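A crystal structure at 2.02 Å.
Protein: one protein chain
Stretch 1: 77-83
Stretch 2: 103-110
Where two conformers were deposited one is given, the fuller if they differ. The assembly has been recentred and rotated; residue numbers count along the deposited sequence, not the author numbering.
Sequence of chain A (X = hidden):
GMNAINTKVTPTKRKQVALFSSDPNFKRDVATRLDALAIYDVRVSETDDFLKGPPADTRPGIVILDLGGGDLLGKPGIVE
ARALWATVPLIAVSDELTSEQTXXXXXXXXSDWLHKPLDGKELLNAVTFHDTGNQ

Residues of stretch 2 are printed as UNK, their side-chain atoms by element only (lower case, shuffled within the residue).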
ATOM      1  N   GLY A  77       5.339 -14.252   8.275  1.00 58.88           N
ATOM      2  CA  GLY A  77       6.145 -13.122   8.760  1.00 54.97           C
ATOM      3  C   GLY A  77       5.742 -11.746   8.258  1.00 54.57           C
ATOM      4  O   GLY A  77       6.602 -10.869   8.130  1.00 52.99           O
ATOM      5  N   ILE A  78       4.435 -11.534   8.004  1.00 48.27           N
ATOM      6  CA  ILE A  78       3.911 -10.301   7.425  1.00 45.65           C
ATOM      7  C   ILE A  78       4.193  -9.014   8.254  1.00 46.83           C
ATOM      8  O   ILE A  78       4.577  -8.007   7.658  1.00 44.65           O
ATOM      9  CB  ILE A  78       2.392 -10.412   7.045  1.00 49.96           C
ATOM     10  CG1 ILE A  78       1.907  -9.201   6.201  1.00 49.04           C
ATOM     11  CG2 ILE A  78       1.482 -10.658   8.242  1.00 49.85           C
ATOM     12  CD1 ILE A  78       2.731  -8.933   4.967  1.00 55.56           C
ATOM     13  N   VAL A  79       4.004  -9.037   9.584  1.00 45.59           N
ATOM     14  CA  VAL A  79       4.216  -7.853  10.432  1.00 43.00           C
ATOM     15  C   VAL A  79       5.711  -7.521  10.505  1.00 45.07           C
ATOM     16  O   VAL A  79       6.066  -6.325  10.509  1.00 40.71           O
ATOM     17  CB  VAL A  79       3.561  -7.999  11.829  1.00 45.75           C
ATOM     18  CG1 VAL A  79       3.870  -6.796  12.719  1.00 42.13           C
ATOM     19  CG2 VAL A  79       2.035  -8.178  11.679  1.00 46.15           C
ATOM     20  N   GLU A  80       6.563  -8.564  10.488  1.00 43.60           N
ATOM     21  CA  GLU A  80       8.022  -8.422  10.493  1.00 43.28           C
ATOM     22  C   GLU A  80       8.476  -7.874   9.156  1.00 45.60           C
ATOM     23  O   GLU A  80       9.380  -7.044   9.136  1.00 44.55           O
ATOM     24  CB  GLU A  80       8.738  -9.751  10.782  1.00 45.79           C
ATOM     25  CG  GLU A  80       8.558 -10.293  12.188  1.00 51.39           C
ATOM     26  CD  GLU A  80       7.337 -11.169  12.406  1.00 63.02           C
ATOM     27  OE1 GLU A  80       6.409 -11.152  11.563  1.00 56.88           O
ATOM     28  OE2 GLU A  80       7.294 -11.846  13.457  1.00 57.88           O
ATOM     29  N   ALA A  81       7.842  -8.315   8.042  1.00 43.55           N
ATOM     30  CA  ALA A  81       8.162  -7.806   6.703  1.00 43.94           C
ATOM     31  C   ALA A  81       7.783  -6.322   6.595  1.00 45.38           C
ATOM     32  O   ALA A  81       8.481  -5.576   5.910  1.00 46.30           O
ATOM     33  CB  ALA A  81       7.480  -8.628   5.611  1.00 46.58           C
ATOM     34  N   ARG A  82       6.723  -5.874   7.291  1.00 40.03           N
ATOM     35  CA  ARG A  82       6.344  -4.456   7.275  0.50 37.40           C
ATOM     36  C   ARG A  82       7.516  -3.626   7.823  1.00 40.31           C
ATOM     37  O   ARG A  82       7.797  -2.548   7.301  1.00 39.03           O
ATOM     38  CB  ARG A  82       5.055  -4.203   8.079  0.50 33.56           C
ATOM     39  CG  ARG A  82       4.441  -2.812   7.901  0.50 35.59           C
ATOM     40  CD  ARG A  82       4.997  -1.766   8.877  0.50 29.87           C
ATOM     41  NE  ARG A  82       4.205  -0.539   8.852  0.50 24.17           N
ATOM     42  CZ  ARG A  82       4.559   0.584   8.230  0.50 32.92           C
ATOM     43  NH1 ARG A  82       5.738   0.674   7.629  0.50 25.01           N
ATOM     44  NH2 ARG A  82       3.743   1.631   8.223  0.50 21.96           N
ATOM     45  N   ALA A  83       8.212  -4.144   8.867  1.00 36.38           N
ATOM     46  CA  ALA A  83       9.375  -3.463   9.486  1.00 34.90           C
ATOM     47  C   ALA A  83      10.541  -3.302   8.517  1.00 39.02           C
ATOM     48  O   ALA A  83      11.413  -2.487   8.785  1.00 40.46           O
ATOM     49  CB  ALA A  83       9.824  -4.197  10.743  1.00 35.64           C
ATOM     50  N   UNK A 103      -6.727  -7.742  13.347  1.00 51.00           N
ATOM     51  CA  UNK A 103      -5.665  -7.803  14.349  1.00 51.59           C
ATOM     52  C   UNK A 103      -4.276  -7.682  13.714  1.00 53.43           C
ATOM     53  O   UNK A 103      -3.426  -6.954  14.231  1.00 51.56           O
ATOM     54  n   UNK A 103      -6.524  -9.176  18.812  1.00 93.90           N
ATOM     55  c   UNK A 103      -6.194  -8.302  19.757  1.00 99.68           C
ATOM     56  n   UNK A 103      -5.056  -7.617  19.671  1.00 71.00           N
ATOM     57  c   UNK A 103      -5.737  -9.120  15.118  1.00 57.59           C
ATOM     58  c   UNK A 103      -5.749  -9.436  17.600  1.00 84.90           C
ATOM     59  n   UNK A 103      -6.984  -8.126  20.810  1.00 90.61           N
ATOM     60  c   UNK A 103      -6.552  -9.055  16.373  1.00 71.77           C
ATOM     61  N   UNK A 104      -4.051  -8.414  12.599  1.00 50.13           N
ATOM     62  CA  UNK A 104      -2.795  -8.402  11.848  1.00 47.66           C
ATOM     63  C   UNK A 104      -2.650  -7.033  11.229  1.00 48.39           C
ATOM     64  O   UNK A 104      -1.575  -6.448  11.338  1.00 47.27           O
ATOM     65  c   UNK A 104      -2.693  -9.528  10.779  1.00 52.85           C
ATOM     66  c   UNK A 104      -1.361  -9.457  10.044  1.00 50.79           C
ATOM     67  c   UNK A 104      -2.886 -10.908  11.401  1.00 55.83           C
ATOM     68  N   UNK A 105      -3.741  -6.517  10.589  1.00 44.07           N
ATOM     69  CA  UNK A 105      -3.755  -5.194   9.970  1.00 41.53           C
ATOM     70  C   UNK A 105      -3.410  -4.101  11.011  1.00 42.52           C
ATOM     71  O   UNK A 105      -2.630  -3.206  10.713  1.00 40.43           O
ATOM     72  c   UNK A 105      -6.481  -3.337   7.836  1.00 47.09           C
ATOM     73  c   UNK A 105      -5.143  -3.548   8.477  1.00 45.77           C
ATOM     74  c   UNK A 105      -5.089  -4.882   9.248  1.00 42.51           C
ATOM     75  c   UNK A 105      -4.039  -3.447   7.427  1.00 44.44           C
ATOM     76  N   UNK A 106      -3.956  -4.200  12.227  1.00 39.92           N
ATOM     77  CA  UNK A 106      -3.650  -3.262  13.300  1.00 38.61           C
ATOM     78  C   UNK A 106      -2.130  -3.301  13.583  1.00 42.77           C
ATOM     79  O   UNK A 106      -1.513  -2.245  13.643  1.00 40.41           O
ATOM     80  c   UNK A 106      -5.937  -3.073  14.376  1.00 43.10           C
ATOM     81  c   UNK A 106      -4.486  -3.480  14.587  1.00 42.38           C
ATOM     82  c   UNK A 106      -3.888  -2.714  15.767  1.00 41.35           C
ATOM     83  N   UNK A 107      -1.537  -4.504  13.685  1.00 42.28           N
ATOM     84  CA  UNK A 107      -0.112  -4.659  13.972  1.00 42.58           C
ATOM     85  C   UNK A 107       0.755  -4.147  12.835  1.00 45.23           C
ATOM     86  O   UNK A 107       1.893  -3.768  13.076  1.00 42.98           O
ATOM     87  c   UNK A 107      -0.359  -6.624  15.568  1.00 51.07           C
ATOM     88  n   UNK A 107       0.255  -8.993  15.182  1.00 70.43           N
ATOM     89  c   UNK A 107       0.246  -6.114  14.276  1.00 42.63           C
ATOM     90  n   UNK A 107      -1.686  -9.767  16.154  1.00 80.20           N
ATOM     91  n   UNK A 107      -0.758 -10.905  14.393  1.00 78.05           N
ATOM     92  c   UNK A 107      -0.726  -9.886  15.243  1.00 90.61           C
ATOM     93  c   UNK A 107       0.382  -7.844  16.078  1.00 62.40           C
ATOM     94  N   UNK A 108       0.230  -4.144  11.604  1.00 41.57           N
ATOM     95  CA  UNK A 108       0.947  -3.632  10.441  1.00 40.71           C
ATOM     96  C   UNK A 108       1.015  -2.110  10.420  1.00 42.49           C
ATOM     97  O   UNK A 108       1.734  -1.561   9.602  1.00 42.17           O
ATOM     98  c   UNK A 108       0.376  -4.183   9.142  1.00 44.69           C
ATOM     99  c   UNK A 108       1.366  -5.398   6.091  1.00 64.45           C
ATOM    100 se   UNK A 108       0.028  -6.144   7.353  0.75 69.30          SE
ATOM    101  c   UNK A 108       0.908  -5.588   8.892  1.00 55.54           C
ATOM    102  N   UNK A 109       0.308  -1.425  11.323  1.00 38.61           N
ATOM    103  CA  UNK A 109       0.461   0.006  11.528  1.00 38.79           C
ATOM    104  C   UNK A 109       0.331   0.818  10.206  1.00 43.49           C
ATOM    105  O   UNK A 109       1.248   1.557   9.794  1.00 42.32           O
ATOM    106  o   UNK A 109       1.081   2.458  12.784  1.00 37.19           O
ATOM    107  c   UNK A 109       2.012   1.660  12.746  1.00 42.60           C
ATOM    108  c   UNK A 109       1.842   0.265  12.222  1.00 30.95           C
ATOM    109  n   UNK A 109       3.201   1.984  13.199  1.00 35.53           N
ATOM    110  N   UNK A 110      -0.827   0.663   9.558  1.00 40.47           N
ATOM    111  CA  UNK A 110      -1.185   1.407   8.366  1.00 40.45           C
ATOM    112  C   UNK A 110      -1.787   2.733   8.791  1.00 49.85           C
ATOM    113  O   UNK A 110      -2.456   2.793   9.822  1.00 50.30           O
ATOM    114  c   UNK A 110      -2.166   0.603   7.521  1.00 41.16           C
TER

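Position 103 carries seven side-chain atoms: three carbons in a row, a nitrogen, then a carbon bearing two further nitrogens. This guanidinium-ended chain is out of reach of stretch 1 and touches none of it; the residue is Arg-103.

At position 104 a single carbon carries two more, three carbons in all, branched at CB. One branch packs against Ile-78 and Val-79. The residue is Val-104, whose CG1 lies 3.6 Å from Ile-78 CG2 and 4.0 Å from Val-79 CG2.

Position 105 has four carbons, forked at the second. Its CA-to-CB bond points away from stretch 1, and the side chain is buried without meeting it. This is Leu-105.

Position 106 again shows three carbons branching at CB, but here the side chain is exposed and out of reach of stretch 1. It is Val-106.

At position 107 three carbons lead to a nitrogen and then to a carbon with two more nitrogens, a second guanidinium chain. Its CB is 3.8 Å from Val-79 CG2, and its backbone O is 3.6 Å from Val-79 CG1. The residue is Arg-107, itself exposed.

Position 108 holds an unbranched chain of two carbons, a selenium and a terminal carbon. Its CA-to-CB bond points sideways, but the end of the chain comes nearer to stretch 1: the selenium lies 3.8 Å from Ile-78 CG1, and the chain also touches Val-79. Selenium identifies selenomethionine, Met-108, whose CG is 4.0 Å from Val-79 CG2.

Position 109 has two carbons, the second carrying one oxygen and one nitrogen, a short planar amide. CB sits 4.2 Å from Arg-82 NE. The residue is Asn-109, the first after the helix to leave helical geometry, with a positive phi of 53°.

Position 110 ends the stretch with one side-chain carbon, which makes no contact with stretch 1. It is Ala-110.

The two helices run nearly parallel, at 19°, with axes 9.9 Å apart at closest approach. Between them Ile-78 and Val-79 pack against Val-104 and Met-108 in an apolar seam. Beyond this seam the contact is polar: the backbone carbonyls of Met-108 and Asn-109 accept hydrogen bonds from Arg-82, which meets both with the edge of its guanidinium. Arg-82 NE donates to Met-108 O at 2.8 Å, and Arg-82 NH2 donates to Asn-109 O at 2.9 Å, the latter nearly linear at 173°. One side chain thus ties the first helix to two successive backbone carbonyls of the other stretch.

Stretch 2, residues 103-110: RVLVRMNA
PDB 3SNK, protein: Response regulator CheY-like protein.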